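Local atomic coordinates of DNA primase (Aquifex aeolicus, PDB entry 2AU3), a protein that probably synthesises the short RNA primers from which DNA polymerase starts during DNA replication, combining a zinc-binding domain with an RNA polymerase domain. Residues A[13-16]-A[17-20]; A[82-85]-A[86-90]; A[100-103]-A[104-108]; A[111-114]-A[115-119]; A[219-222]-A[223-227]. All blocks are in the same frame, centred on the assembly; numbering follows the deposited sequence.

The five contacts follow one another along the chain. Contacts 1 and 2 lie in the zinc-binding domain, centres about 11 Å apart. They touch where Ile14, in the loop before helix 16-23, packs on Leu86 and Tyr90, and Val19 of that helix on Tyr90. Contacts 3 and 4 occupy successive parts of helix 101-122, centres about 16 Å apart. Contact 5 is the loop after strand 216-218, centred about 14 Å from contact 3, and meets it through the Asp102–Arg223 salt bridge and Tyr106 on Val224. Helix 101-122 touches helices 67-75 and 79-90 as well as strands 188-194 and 200-207, consistent with a role in setting the zinc-binding part against the catalytic core.

Contact 1: A[13-16]-A[17-20]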
loop_
_atom_site.group_PDB
_atom_site.type_symbol
_atom_site.label_atom_id
_atom_site.label_comp_id
_atom_site.label_asym_id
_atom_site.label_seq_id
_atom_site.Cartn_x
_atom_site.Cartn_y
_atom_site.Cartn_z
ATOM N N GLU A 13 11.340 -17.121 18.195
ATOM C CA GLU A 13 11.589 -17.289 19.622
ATOM C C GLU A 13 11.470 -15.988 20.436
ATOM O O GLU A 13 11.131 -16.033 21.627
ATOM C CB GLU A 13 12.981 -17.898 19.824
ATOM C CG GLU A 13 13.326 -18.200 21.279
ATOM C CD GLU A 13 12.712 -19.499 21.778
ATOM O OE1 GLU A 13 11.930 -20.145 21.021
ATOM O OE2 GLU A 13 13.003 -19.870 22.932
ATOM N N ILE A 14 11.766 -14.840 19.815
ATOM C CA ILE A 14 11.732 -13.560 20.542
ATOM C C ILE A 14 10.297 -13.103 20.779
ATOM O O ILE A 14 9.435 -13.297 19.927
ATOM C CB ILE A 14 12.475 -12.445 19.769
ATOM C CG1 ILE A 14 13.976 -12.715 19.737
ATOM C CG2 ILE A 14 12.236 -11.120 20.430
ATOM C CD1 ILE A 14 14.653 -12.057 18.542
ATOM N N ASP A 15 10.045 -12.517 21.946
ATOM C CA ASP A 15 8.803 -11.792 22.188
ATOM C C ASP A 15 9.197 -10.339 22.346
ATOM O O ASP A 15 9.933 -9.989 23.267
ATOM C CB ASP A 15 8.098 -12.298 23.469
ATOM C CG ASP A 15 6.702 -11.683 23.671
ATOM O OD1 ASP A 15 6.367 -10.638 23.040
ATOM O OD2 ASP A 15 5.856 -12.185 24.443
ATOM N N ILE A 16 8.726 -9.492 21.432
ATOM C CA ILE A 16 9.131 -8.090 21.414
ATOM C C ILE A 16 8.862 -7.367 22.733
ATOM O O ILE A 16 9.607 -6.470 23.111
ATOM C CB ILE A 16 8.458 -7.359 20.245
ATOM C CG1 ILE A 16 9.091 -5.980 20.041
ATOM C CG2 ILE A 16 6.925 -7.301 20.438
ATOM C CD1 ILE A 16 8.716 -5.349 18.663
ATOM N N VAL A 17 7.801 -7.774 23.435
ATOM C CA VAL A 17 7.456 -7.196 24.727
ATOM C C VAL A 17 8.590 -7.417 25.735
ATOM O O VAL A 17 9.042 -6.475 26.393
ATOM C CB VAL A 17 6.096 -7.750 25.251
ATOM C CG1 VAL A 17 5.815 -7.291 26.681
ATOM C CG2 VAL A 17 4.965 -7.303 24.351
ATOM N N ASP A 18 9.073 -8.648 25.844
ATOM C CA ASP A 18 10.227 -8.915 26.720
ATOM C C ASP A 18 11.467 -8.095 26.321
ATOM O O ASP A 18 12.149 -7.536 27.193
ATOM C CB ASP A 18 10.592 -10.409 26.757
ATOM C CG ASP A 18 9.470 -11.282 27.308
ATOM O OD1 ASP A 18 8.731 -10.840 28.215
ATOM O OD2 ASP A 18 9.256 -12.440 26.891
ATOM N N VAL A 19 11.783 -8.013 25.027
ATOM C CA VAL A 19 13.013 -7.266 24.683
ATOM C C VAL A 19 12.952 -5.770 24.906
ATOM O O VAL A 19 13.894 -5.208 25.462
ATOM C CB VAL A 19 13.792 -7.700 23.361
ATOM C CG1 VAL A 19 13.092 -8.749 22.564
ATOM C CG2 VAL A 19 14.245 -6.501 22.506
ATOM N N ILE A 20 11.844 -5.126 24.534
ATOM C CA ILE A 20 11.750 -3.688 24.712
ATOM C C ILE A 20 11.602 -3.296 26.202
ATOM O O ILE A 20 12.081 -2.231 26.631
ATOM C CB ILE A 20 10.629 -3.098 23.807
ATOM C CG1 ILE A 20 10.925 -3.449 22.324
ATOM C CG2 ILE A 20 10.500 -1.585 24.015
ATOM C CD1 ILE A 20 10.175 -2.606 21.251
HETATM O O HOH W 1 10.885 -13.238 25.065
#
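Asp15 is the N-cap of helix 16-23, in the zinc-binding domain, its OD1 accepting from Val17 N. The aspartate can be traced outward from its CB, which packs 3.6 Å from Asp18 OD2. A chi1 of -173° puts CG opposite the backbone N, which brings OD1 to Val17 N at 3.2 Å; the donor approaches well above the carboxylate plane (48° out of it). OD1 also accepts from Gln54 NE2, so two donors grip it. OD2 lies 4.2 Å from Asp18 OD2, two like charges that probably repel mildly; a water donates to Asp18 OD2 at 2.6 Å and makes a weak bond with Asp15 N. An alanine here would remove the carboxylate, leaving Val17 N and Gln54 NE2 without this acceptor and the first turn probably less firmly capped. Val19 N meets Asp15 O at an N-H...O angle of 160°, and Ile20 N meets Ile16 O. Val19 CG1 also presses on Ile14 CG2 at 3.3 Å, tighter than usual van der Waals contact. Ile16 and Ile20 lie side by side, both touching Val49 of strand 47-50, with Ile16 CG1 resting 3.7 Å from Ile20 CD1.

Contact 2: A[82-85]-A[86-90]; sequences AALE and LAKRY
Helix 79-90 runs through its last turns here, and Leu84 meets Lys88 one turn further on. Lys88 CE lies against the leucine, 3.9 Å from Leu84 CG, the two chains crossing at an angle; Leu84 is also touched by Leu96. The lysine passes over the backbone, with CG 3.4 Å from Leu84 O, before a bend at chi3 (-131°) turns its end. The amine, Lys88 NZ, comes to 4.0 Å from Glu85 OE1, a distance too long for a salt bridge; the attraction between these exposed groups is therefore probably modest. Glu85 reaches that spot through its own bend at chi2 (66°).

Four i+4 to i N-H...O bonds connect the two halves. Ala87 N to Ala83 O is the shortest at 2.9 Å, whereas Arg89 N to Glu85 O is longer, 3.3 Å. In the zinc-binding domain the buried side of this helix is made largely of small residues: Ala82 meets Ile68 and Val71 of helix 67-75, and Ala83 meets Ile7 and Leu10 of helix 6-13. Leu86 adds a larger side chain to that side, its CG 3.6 Å from Ala82 O.

Arg89 bends at chi2 and chi3 and leads outward, its CG 3.6 Å from Glu85 O, and its guanidinium finds its charge partner in Glu22 of helix 16-23. At the C-terminal end the regular pattern gives way: Tyr90 N makes weak bonds to both Leu86 O and Ala87 O, and Leu86 O lies in plane at the edge of the tyrosine ring.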
loop_
_atom_site.group_PDB
_atom_site.type_symbol
_atom_site.label_atom_id
_atom_site.label_comp_id
_atom_site.label_asym_id
_atom_site.label_seq_id
_atom_site.Cartn_x
_atom_site.Cartn_y
_atom_site.Cartn_z
ATOM N N ALA A 82 22.512 -6.619 15.937
ATOM C CA ALA A 82 21.468 -6.710 16.970
ATOM C C ALA A 82 20.935 -8.127 17.055
ATOM O O ALA A 82 20.659 -8.634 18.155
ATOM C CB ALA A 82 20.317 -5.737 16.665
ATOM N N ALA A 83 20.754 -8.752 15.893
ATOM C CA ALA A 83 20.346 -10.154 15.836
ATOM C C ALA A 83 21.301 -11.065 16.638
ATOM O O ALA A 83 20.859 -11.938 17.388
ATOM C CB ALA A 83 20.237 -10.601 14.410
ATOM N N LEU A 84 22.599 -10.829 16.505
ATOM C CA LEU A 84 23.602 -11.656 17.188
ATOM C C LEU A 84 23.538 -11.438 18.687
ATOM O O LEU A 84 23.679 -12.374 19.457
ATOM C CB LEU A 84 25.022 -11.351 16.677
ATOM C CG LEU A 84 26.171 -12.266 17.173
ATOM C CD1 LEU A 84 25.824 -13.753 17.117
ATOM C CD2 LEU A 84 27.458 -12.004 16.401
ATOM N N GLU A 85 23.340 -10.192 19.095
ATOM C CA GLU A 85 23.242 -9.877 20.509
ATOM C C GLU A 85 22.017 -10.554 21.139
ATOM O O GLU A 85 22.117 -11.115 22.247
ATOM C CB GLU A 85 23.214 -8.360 20.719
ATOM C CG GLU A 85 23.168 -7.928 22.178
ATOM C CD GLU A 85 24.435 -8.276 22.954
ATOM O OE1 GLU A 85 25.482 -8.608 22.319
ATOM O OE2 GLU A 85 24.379 -8.212 24.213
ATOM N N LEU A 86 20.880 -10.534 20.425
ATOM C CA LEU A 86 19.664 -11.200 20.906
ATOM C C LEU A 86 19.774 -12.733 20.887
ATOM O O LEU A 86 19.230 -13.412 21.760
ATOM C CB LEU A 86 18.423 -10.751 20.114
ATOM C CG LEU A 86 17.956 -9.341 20.453
ATOM C CD1 LEU A 86 16.727 -8.954 19.670
ATOM C CD2 LEU A 86 17.750 -9.145 21.980
ATOM N N ALA A 87 20.449 -13.269 19.880
ATOM C CA ALA A 87 20.633 -14.716 19.784
ATOM C C ALA A 87 21.393 -15.253 21.001
ATOM O O ALA A 87 21.022 -16.283 21.544
ATOM C CB ALA A 87 21.327 -15.116 18.453
ATOM N N LYS A 88 22.414 -14.517 21.447
ATOM C CA LYS A 88 23.137 -14.865 22.670
ATOM C C LYS A 88 22.215 -14.843 23.897
ATOM O O LYS A 88 22.205 -15.785 24.682
ATOM C CB LYS A 88 24.354 -13.945 22.878
ATOM C CG LYS A 88 25.430 -14.098 21.796
ATOM C CD LYS A 88 26.701 -13.304 22.130
ATOM C CE LYS A 88 27.159 -12.458 20.943
ATOM N NZ LYS A 88 28.191 -11.421 21.303
ATOM N N ARG A 89 21.418 -13.781 24.033
ATOM C CA ARG A 89 20.450 -13.674 25.138
ATOM C C ARG A 89 19.419 -14.814 25.153
ATOM O O ARG A 89 18.913 -15.188 26.213
ATOM C CB ARG A 89 19.709 -12.337 25.069
ATOM C CG ARG A 89 20.540 -11.137 25.492
ATOM C CD ARG A 89 21.076 -11.227 26.928
ATOM N NE ARG A 89 20.036 -11.203 27.971
ATOM C CZ ARG A 89 19.251 -10.156 28.246
ATOM N NH1 ARG A 89 19.345 -9.038 27.530
ATOM N NH2 ARG A 89 18.367 -10.233 29.232
ATOM N N TYR A 90 19.107 -15.358 23.980
ATOM C CA TYR A 90 18.043 -16.345 23.877
ATOM C C TYR A 90 18.588 -17.769 23.751
ATOM O O TYR A 90 17.823 -18.724 23.786
ATOM C CB TYR A 90 17.074 -15.994 22.728
ATOM C CG TYR A 90 15.995 -14.991 23.129
ATOM C CD1 TYR A 90 14.800 -15.411 23.741
ATOM C CD2 TYR A 90 16.176 -13.621 22.914
ATOM C CE1 TYR A 90 13.804 -14.467 24.130
ATOM C CE2 TYR A 90 15.199 -12.678 23.298
ATOM C CZ TYR A 90 14.019 -13.105 23.893
ATOM O OH TYR A 90 13.089 -12.156 24.267
#

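Contact 3: A[100-103]-A[104-108]; sequences SKDE and KVYVA
Ser100 and Lys104 begin the backbone ladder: Lys104 N donates to Ser100 O at 3.2 Å. Val105 N follows to Lys101 O, a shorter bond of 2.8 Å that lies nearly along the C=O axis, and Val107 N to Glu103 O. The side chain of Ser100 contributes a bond of its own, OG accepting from Glu103 N at 3.1 Å and 167°. Its hydroxyl sits between its own N and carbonyl carbon (chi1 66°). Ser100 is therefore the N-cap of helix 101-122, whose first turns touch helix 79-90 through Lys104 and Val107.

Among contacts round the Tyr106 ring, Asp102 and Tyr106 lie side by side and point the same way, with the carboxylate and ring planes 66° apart. Asp102 OD1 comes 3.8 Å from Tyr106 CE2, while the backbone oxygen Asp102 O lies 3.3 Å from Tyr106 CD2. The ring also makes a cation-pi contact with Arg199. Lys104 trails back along the first turn, its CE 3.7 Å from Lys101 CA.

The two carboxylates pair outside the helix. Asp102 OD1 forms a salt bridge with Arg223, which ties it to the loop of contact 5, and Glu103 OE2 forms one with Arg11 of helix 6-13.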
loop_
_atom_site.group_PDB
_atom_site.type_symbol
_atom_site.label_atom_id
_atom_site.label_comp_id
_atom_site.label_asym_id
_atom_site.label_seq_id
_atom_site.Cartn_x
_atom_site.Cartn_y
_atom_site.Cartn_z
ATOM N N SER A 100 21.446 -15.610 4.581
ATOM C CA SER A 100 21.213 -15.586 3.146
ATOM C C SER A 100 21.122 -14.152 2.604
ATOM O O SER A 100 20.635 -13.241 3.297
ATOM C CB SER A 100 19.933 -16.333 2.815
ATOM O OG SER A 100 18.823 -15.645 3.342
ATOM N N LYS A 101 21.582 -13.966 1.368
ATOM C CA LYS A 101 21.432 -12.692 0.663
ATOM C C LYS A 101 19.970 -12.282 0.658
ATOM O O LYS A 101 19.622 -11.125 0.880
ATOM C CB LYS A 101 21.926 -12.821 -0.769
ATOM C CG LYS A 101 21.689 -11.589 -1.636
ATOM C CD LYS A 101 22.951 -11.234 -2.420
ATOM C CE LYS A 101 22.824 -11.625 -3.864
ATOM N NZ LYS A 101 24.155 -11.864 -4.530
ATOM N N ASP A 102 19.134 -13.269 0.386
ATOM C CA ASP A 102 17.698 -13.147 0.394
ATOM C C ASP A 102 17.175 -12.386 1.620
ATOM O O ASP A 102 16.457 -11.401 1.480
ATOM C CB ASP A 102 17.120 -14.557 0.329
ATOM C CG ASP A 102 15.639 -14.569 0.126
ATOM O OD1 ASP A 102 15.128 -13.642 -0.525
ATOM O OD2 ASP A 102 14.921 -15.495 0.558
ATOM N N GLU A 103 17.534 -12.859 2.810
ATOM C CA GLU A 103 17.249 -12.168 4.066
ATOM C C GLU A 103 17.796 -10.726 4.084
ATOM O O GLU A 103 17.142 -9.809 4.596
ATOM C CB GLU A 103 17.888 -12.939 5.222
ATOM C CG GLU A 103 17.037 -13.057 6.472
ATOM C CD GLU A 103 15.690 -13.704 6.214
ATOM O OE1 GLU A 103 15.650 -14.936 5.984
ATOM O OE2 GLU A 103 14.676 -12.976 6.250
ATOM N N LYS A 104 19.003 -10.545 3.545
ATOM C CA LYS A 104 19.660 -9.241 3.571
ATOM C C LYS A 104 18.935 -8.243 2.690
ATOM O O LYS A 104 18.896 -7.066 3.008
ATOM C CB LYS A 104 21.129 -9.331 3.147
ATOM C CG LYS A 104 22.055 -10.098 4.086
ATOM C CD LYS A 104 23.502 -10.137 3.518
ATOM C CE LYS A 104 23.526 -9.923 1.969
ATOM N NZ LYS A 104 24.863 -10.047 1.292
ATOM N N VAL A 105 18.415 -8.711 1.561
ATOM C CA VAL A 105 17.611 -7.866 0.661
ATOM C C VAL A 105 16.465 -7.170 1.436
ATOM O O VAL A 105 16.344 -5.937 1.436
ATOM C CB VAL A 105 17.126 -8.690 -0.565
ATOM C CG1 VAL A 105 16.049 -7.941 -1.393
ATOM C CG2 VAL A 105 18.325 -9.025 -1.466
ATOM N N TYR A 106 15.682 -7.962 2.170
ATOM C CA TYR A 106 14.548 -7.414 2.916
ATOM C C TYR A 106 15.020 -6.478 4.007
ATOM O O TYR A 106 14.393 -5.455 4.269
ATOM C CB TYR A 106 13.686 -8.548 3.508
ATOM C CG TYR A 106 12.891 -9.272 2.441
ATOM C CD1 TYR A 106 11.713 -8.705 1.912
ATOM C CD2 TYR A 106 13.331 -10.484 1.918
ATOM C CE1 TYR A 106 10.976 -9.354 0.911
ATOM C CE2 TYR A 106 12.614 -11.138 0.896
ATOM C CZ TYR A 106 11.432 -10.566 0.397
ATOM O OH TYR A 106 10.720 -11.202 -0.610
ATOM N N VAL A 107 16.144 -6.816 4.638
ATOM C CA VAL A 107 16.679 -5.960 5.672
ATOM C C VAL A 107 17.172 -4.655 5.059
ATOM O O VAL A 107 17.009 -3.600 5.666
ATOM C CB VAL A 107 17.779 -6.659 6.518
ATOM C CG1 VAL A 107 18.583 -5.644 7.350
ATOM C CG2 VAL A 107 17.151 -7.707 7.426
ATOM N N ALA A 108 17.736 -4.727 3.851
ATOM C CA ALA A 108 18.218 -3.532 3.156
ATOM C C ALA A 108 17.050 -2.637 2.750
ATOM O O ALA A 108 17.089 -1.420 2.935
ATOM C CB ALA A 108 19.038 -3.908 1.910
#

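Contact 4: A[111-114]-A[115-119]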
loop_
_atom_site.group_PDB
_atom_site.type_symbol
_atom_site.label_atom_id
_atom_site.label_comp_id
_atom_site.label_asym_id
_atom_site.label_seq_id
_atom_site.Cartn_x
_atom_site.Cartn_y
_atom_site.Cartn_z
ATOM N N ARG A 111 15.983 -0.873 5.851
ATOM C CA ARG A 111 16.927 0.136 6.303
ATOM C C ARG A 111 16.909 1.370 5.394
ATOM O O ARG A 111 17.147 2.500 5.839
ATOM C CB ARG A 111 18.345 -0.437 6.347
ATOM C CG ARG A 111 19.381 0.584 6.744
ATOM C CD ARG A 111 19.159 1.062 8.191
ATOM N NE ARG A 111 20.097 2.075 8.638
ATOM C CZ ARG A 111 19.884 3.384 8.566
ATOM N NH1 ARG A 111 18.774 3.873 7.992
ATOM N NH2 ARG A 111 20.795 4.211 9.058
ATOM N N VAL A 112 16.722 1.132 4.107
ATOM C CA VAL A 112 16.675 2.213 3.141
ATOM C C VAL A 112 15.371 3.007 3.343
ATOM O O VAL A 112 15.359 4.221 3.261
ATOM C CB VAL A 112 16.806 1.678 1.698
ATOM C CG1 VAL A 112 16.435 2.753 0.653
ATOM C CG2 VAL A 112 18.225 1.180 1.444
ATOM N N CYS A 113 14.298 2.310 3.672
ATOM C CA CYS A 113 13.047 2.969 4.062
ATOM C C CYS A 113 13.257 3.940 5.238
ATOM O O CYS A 113 12.811 5.096 5.191
ATOM C CB CYS A 113 11.985 1.916 4.412
ATOM S SG CYS A 113 10.346 2.612 4.796
ATOM N N ASP A 114 13.998 3.498 6.256
ATOM C CA ASP A 114 14.291 4.324 7.444
ATOM C C ASP A 114 15.122 5.539 7.094
ATOM O O ASP A 114 14.953 6.618 7.686
ATOM C CB ASP A 114 15.053 3.507 8.498
ATOM C CG ASP A 114 14.251 2.296 9.005
ATOM O OD1 ASP A 114 12.989 2.341 9.030
ATOM O OD2 ASP A 114 14.814 1.244 9.378
ATOM N N PHE A 115 16.038 5.357 6.149
ATOM C CA PHE A 115 16.904 6.432 5.672
ATOM C C PHE A 115 16.080 7.547 4.999
ATOM O O PHE A 115 16.230 8.743 5.302
ATOM C CB PHE A 115 17.948 5.861 4.691
ATOM C CG PHE A 115 18.637 6.907 3.872
ATOM C CD1 PHE A 115 19.539 7.787 4.463
ATOM C CD2 PHE A 115 18.356 7.041 2.519
ATOM C CE1 PHE A 115 20.166 8.789 3.713
ATOM C CE2 PHE A 115 18.979 8.030 1.757
ATOM C CZ PHE A 115 19.898 8.901 2.365
ATOM N N TYR A 116 15.205 7.136 4.091
ATOM C CA TYR A 116 14.304 8.057 3.404
ATOM C C TYR A 116 13.337 8.779 4.355
ATOM O O TYR A 116 13.066 9.976 4.180
ATOM C CB TYR A 116 13.493 7.302 2.384
ATOM C CG TYR A 116 14.236 6.842 1.161
ATOM C CD1 TYR A 116 15.302 7.576 0.631
ATOM C CD2 TYR A 116 13.834 5.692 0.490
ATOM C CE1 TYR A 116 15.980 7.127 -0.535
ATOM C CE2 TYR A 116 14.480 5.269 -0.689
ATOM C CZ TYR A 116 15.529 5.994 -1.187
ATOM O OH TYR A 116 16.138 5.571 -2.340
ATOM N N ARG A 117 12.786 8.037 5.312
ATOM C CA ARG A 117 11.917 8.623 6.338
ATOM C C ARG A 117 12.654 9.714 7.108
ATOM O O ARG A 117 12.144 10.810 7.265
ATOM C CB ARG A 117 11.403 7.557 7.318
ATOM C CG ARG A 117 10.626 8.147 8.469
ATOM C CD ARG A 117 10.424 7.203 9.673
ATOM N NE ARG A 117 9.769 5.963 9.274
ATOM C CZ ARG A 117 10.366 4.783 9.300
ATOM N NH1 ARG A 117 11.620 4.706 9.731
ATOM N NH2 ARG A 117 9.716 3.681 8.911
ATOM N N GLU A 118 13.863 9.409 7.575
ATOM C CA GLU A 118 14.669 10.397 8.284
ATOM C C GLU A 118 14.945 11.591 7.388
ATOM O O GLU A 118 14.987 12.730 7.853
ATOM C CB GLU A 118 16.019 9.791 8.696
ATOM C CG GLU A 118 16.393 10.034 10.151
ATOM C CD GLU A 118 17.516 11.046 10.314
ATOM O OE1 GLU A 118 17.192 12.257 10.389
ATOM O OE2 GLU A 118 18.720 10.639 10.370
ATOM N N SER A 119 15.188 11.313 6.113
ATOM C CA SER A 119 15.546 12.339 5.164
ATOM C C SER A 119 14.362 13.280 4.911
ATOM O O SER A 119 14.537 14.481 4.795
ATOM C CB SER A 119 16.043 11.698 3.883
ATOM O OG SER A 119 17.233 10.935 4.131
#
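Asp114 and Arg117, three residues apart, meet because the aspartate's CG is set opposite its carbonyl carbon (chi1 -61°), while the arginine extends from CB and then bends at chi3 (-57°), doubling its guanidinium back along the helix. The two side chains run alongside each other, and Arg117 NH1 donates to Asp114 OD1 at 2.8 Å and 155°, a salt bridge. Contact is one-sided: NH1 comes to the anti side of Asp114 OD1, tilted well out of the carboxylate plane, and Arg117 NH2 stays 3.5 Å from the same oxygen.

Both charged groups have further partners in this largely buried setting. Asp114 OD2 pairs with Lys69 of helix 67-75 and Arg117 NH2 with Asp144, so the ion pair is one link of a network joining helix 101-122 to the zinc-binding part of the primase; the side chain of Arg117 is about 8 Å from the bound zinc ion.

The other flank is aromatic. Val112 CG1 lies 3.5 Å from Tyr116 CE2 and both side chains point the same way, while Tyr116 CD2 sits 3.5 Å from Val112 O. The tyrosine's OH is hydrogen-bonded to Asp183, and its ring meets Phe203 edge-to-face.

Arg111 brings its guanidinium edge towards the backbone, NH1 3.6 Å from Phe115 N. Phe115 O takes two donors arriving from opposite faces of its carbonyl plane: Ser119 N at 2.9 Å and Ser119 OG at 2.7 Å. Ser119 OG also lies over one face of the Phe115 ring, toward its rim.

Contact 5: A[219-222]-A[223-227]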
loop_
_atom_site.group_PDB
_atom_site.type_symbol
_atom_site.label_atom_id
_atom_site.label_comp_id
_atom_site.label_asym_id
_atom_site.label_seq_id
_atom_site.Cartn_x
_atom_site.Cartn_y
_atom_site.Cartn_z
ATOM N N SER A 219 10.138 1.019 -8.314
ATOM C CA SER A 219 11.165 0.008 -8.401
ATOM C C SER A 219 10.916 -0.868 -9.658
ATOM O O SER A 219 9.781 -1.148 -10.010
ATOM C CB SER A 219 11.134 -0.841 -7.126
ATOM O OG SER A 219 11.408 -0.016 -6.000
ATOM N N PRO A 220 11.964 -1.264 -10.352
ATOM C CA PRO A 220 11.799 -2.171 -11.503
ATOM C C PRO A 220 11.404 -3.573 -11.001
ATOM O O PRO A 220 11.689 -3.909 -9.846
ATOM C CB PRO A 220 13.186 -2.188 -12.141
ATOM C CG PRO A 220 14.138 -1.765 -11.008
ATOM C CD PRO A 220 13.366 -0.876 -10.105
ATOM N N ASP A 221 10.745 -4.375 -11.820
ATOM C CA ASP A 221 10.376 -5.716 -11.341
ATOM C C ASP A 221 11.616 -6.528 -11.047
ATOM O O ASP A 221 12.682 -6.283 -11.623
ATOM C CB ASP A 221 9.466 -6.438 -12.321
ATOM C CG ASP A 221 7.990 -6.049 -12.139
ATOM O OD1 ASP A 221 7.688 -5.167 -11.288
ATOM O OD2 ASP A 221 7.074 -6.566 -12.805
ATOM N N SER A 222 11.484 -7.475 -10.129
ATOM C CA SER A 222 12.620 -8.275 -9.686
ATOM C C SER A 222 12.071 -9.449 -8.910
ATOM O O SER A 222 10.849 -9.628 -8.828
ATOM C CB SER A 222 13.537 -7.443 -8.795
ATOM O OG SER A 222 12.869 -7.032 -7.606
ATOM N N ARG A 223 12.960 -10.245 -8.331
ATOM C CA ARG A 223 12.530 -11.335 -7.470
ATOM C C ARG A 223 11.623 -10.868 -6.340
ATOM O O ARG A 223 10.618 -11.506 -6.059
ATOM C CB ARG A 223 13.731 -12.077 -6.879
ATOM C CG ARG A 223 13.406 -13.498 -6.417
ATOM C CD ARG A 223 14.650 -14.309 -5.995
ATOM N NE ARG A 223 15.414 -13.598 -4.962
ATOM C CZ ARG A 223 15.138 -13.636 -3.661
ATOM N NH1 ARG A 223 14.130 -14.375 -3.206
ATOM N NH2 ARG A 223 15.882 -12.949 -2.805
ATOM N N VAL A 224 11.995 -9.768 -5.691
ATOM C CA VAL A 224 11.300 -9.303 -4.488
ATOM C C VAL A 224 10.063 -8.440 -4.812
ATOM O O VAL A 224 9.098 -8.430 -4.047
ATOM C CB VAL A 224 12.280 -8.561 -3.503
ATOM C CG1 VAL A 224 12.660 -7.148 -3.985
ATOM C CG2 VAL A 224 11.706 -8.504 -2.085
ATOM N N PHE A 225 10.091 -7.745 -5.954
ATOM C CA PHE A 225 9.060 -6.755 -6.282
ATOM C C PHE A 225 8.364 -7.060 -7.631
ATOM O O PHE A 225 8.996 -7.046 -8.691
ATOM C CB PHE A 225 9.693 -5.347 -6.289
ATOM C CG PHE A 225 8.728 -4.238 -6.623
ATOM C CD1 PHE A 225 7.841 -3.773 -5.672
ATOM C CD2 PHE A 225 8.707 -3.670 -7.894
ATOM C CE1 PHE A 225 6.926 -2.755 -5.987
ATOM C CE2 PHE A 225 7.818 -2.667 -8.216
ATOM C CZ PHE A 225 6.932 -2.197 -7.266
ATOM N N LYS A 226 7.065 -7.353 -7.590
ATOM C CA LYS A 226 6.287 -7.461 -8.826
ATOM C C LYS A 226 5.091 -6.521 -8.751
ATOM O O LYS A 226 4.159 -6.762 -7.970
ATOM C CB LYS A 226 5.832 -8.905 -9.072
ATOM C CG LYS A 226 6.899 -9.995 -8.767
ATOM C CD LYS A 226 7.323 -10.734 -10.025
ATOM C CE LYS A 226 8.469 -11.747 -9.764
ATOM N NZ LYS A 226 8.196 -12.726 -8.670
ATOM N N LYS A 227 5.130 -5.449 -9.545
ATOM C CA LYS A 227 4.112 -4.398 -9.441
ATOM C C LYS A 227 2.717 -4.935 -9.735
ATOM O O LYS A 227 1.767 -4.595 -9.041
ATOM C CB LYS A 227 4.460 -3.145 -10.282
ATOM C CG LYS A 227 4.296 -3.276 -11.793
ATOM C CD LYS A 227 5.203 -2.313 -12.554
ATOM C CE LYS A 227 4.536 -0.969 -12.822
ATOM N NZ LYS A 227 5.520 0.074 -13.336
#
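Ser219 and Phe225 form the tight half of this loop, which follows strand 216-218 in the catalytic core. Ser219 CB stands over one face of the Phe225 ring, 4.1 Å from its centroid and 22° off the normal, a CH-pi contact. Ser219 O approaches Phe225 CE2 to 3.1 Å, and Pro220 O lies at the ring edge. Lys227 N and Ser219 CB lie over opposite faces, both toward the rim. An alanine in place of Phe225 would take this ring away, and a gap is likely to open between Ser219 and Lys227, leaving the loop's two arms less firmly spaced.

The reversal at Arg223 and Val224 is a beta turn, both residues having helical phi/psi and Ser222 CA lying 5.2 Å from Phe225 CA. Ser222 N closes it by donating to Phe225 O at 2.9 Å.

The outer side is looser. Asp221 and Lys226 are exposed, Lys226 merely laying CE 3.3 Å from Ser222 O. Asp221 OD1 nevertheless accepts from Lys227 N at 3.1 Å and 168°, on the syn side but tilted out of the plane. Thus Ser219 is tied to Phe203 of strand 200-207, while the loop's own side chains satisfy one N-H firmly and a second, Phe225 N on Ser222 OG, weakly.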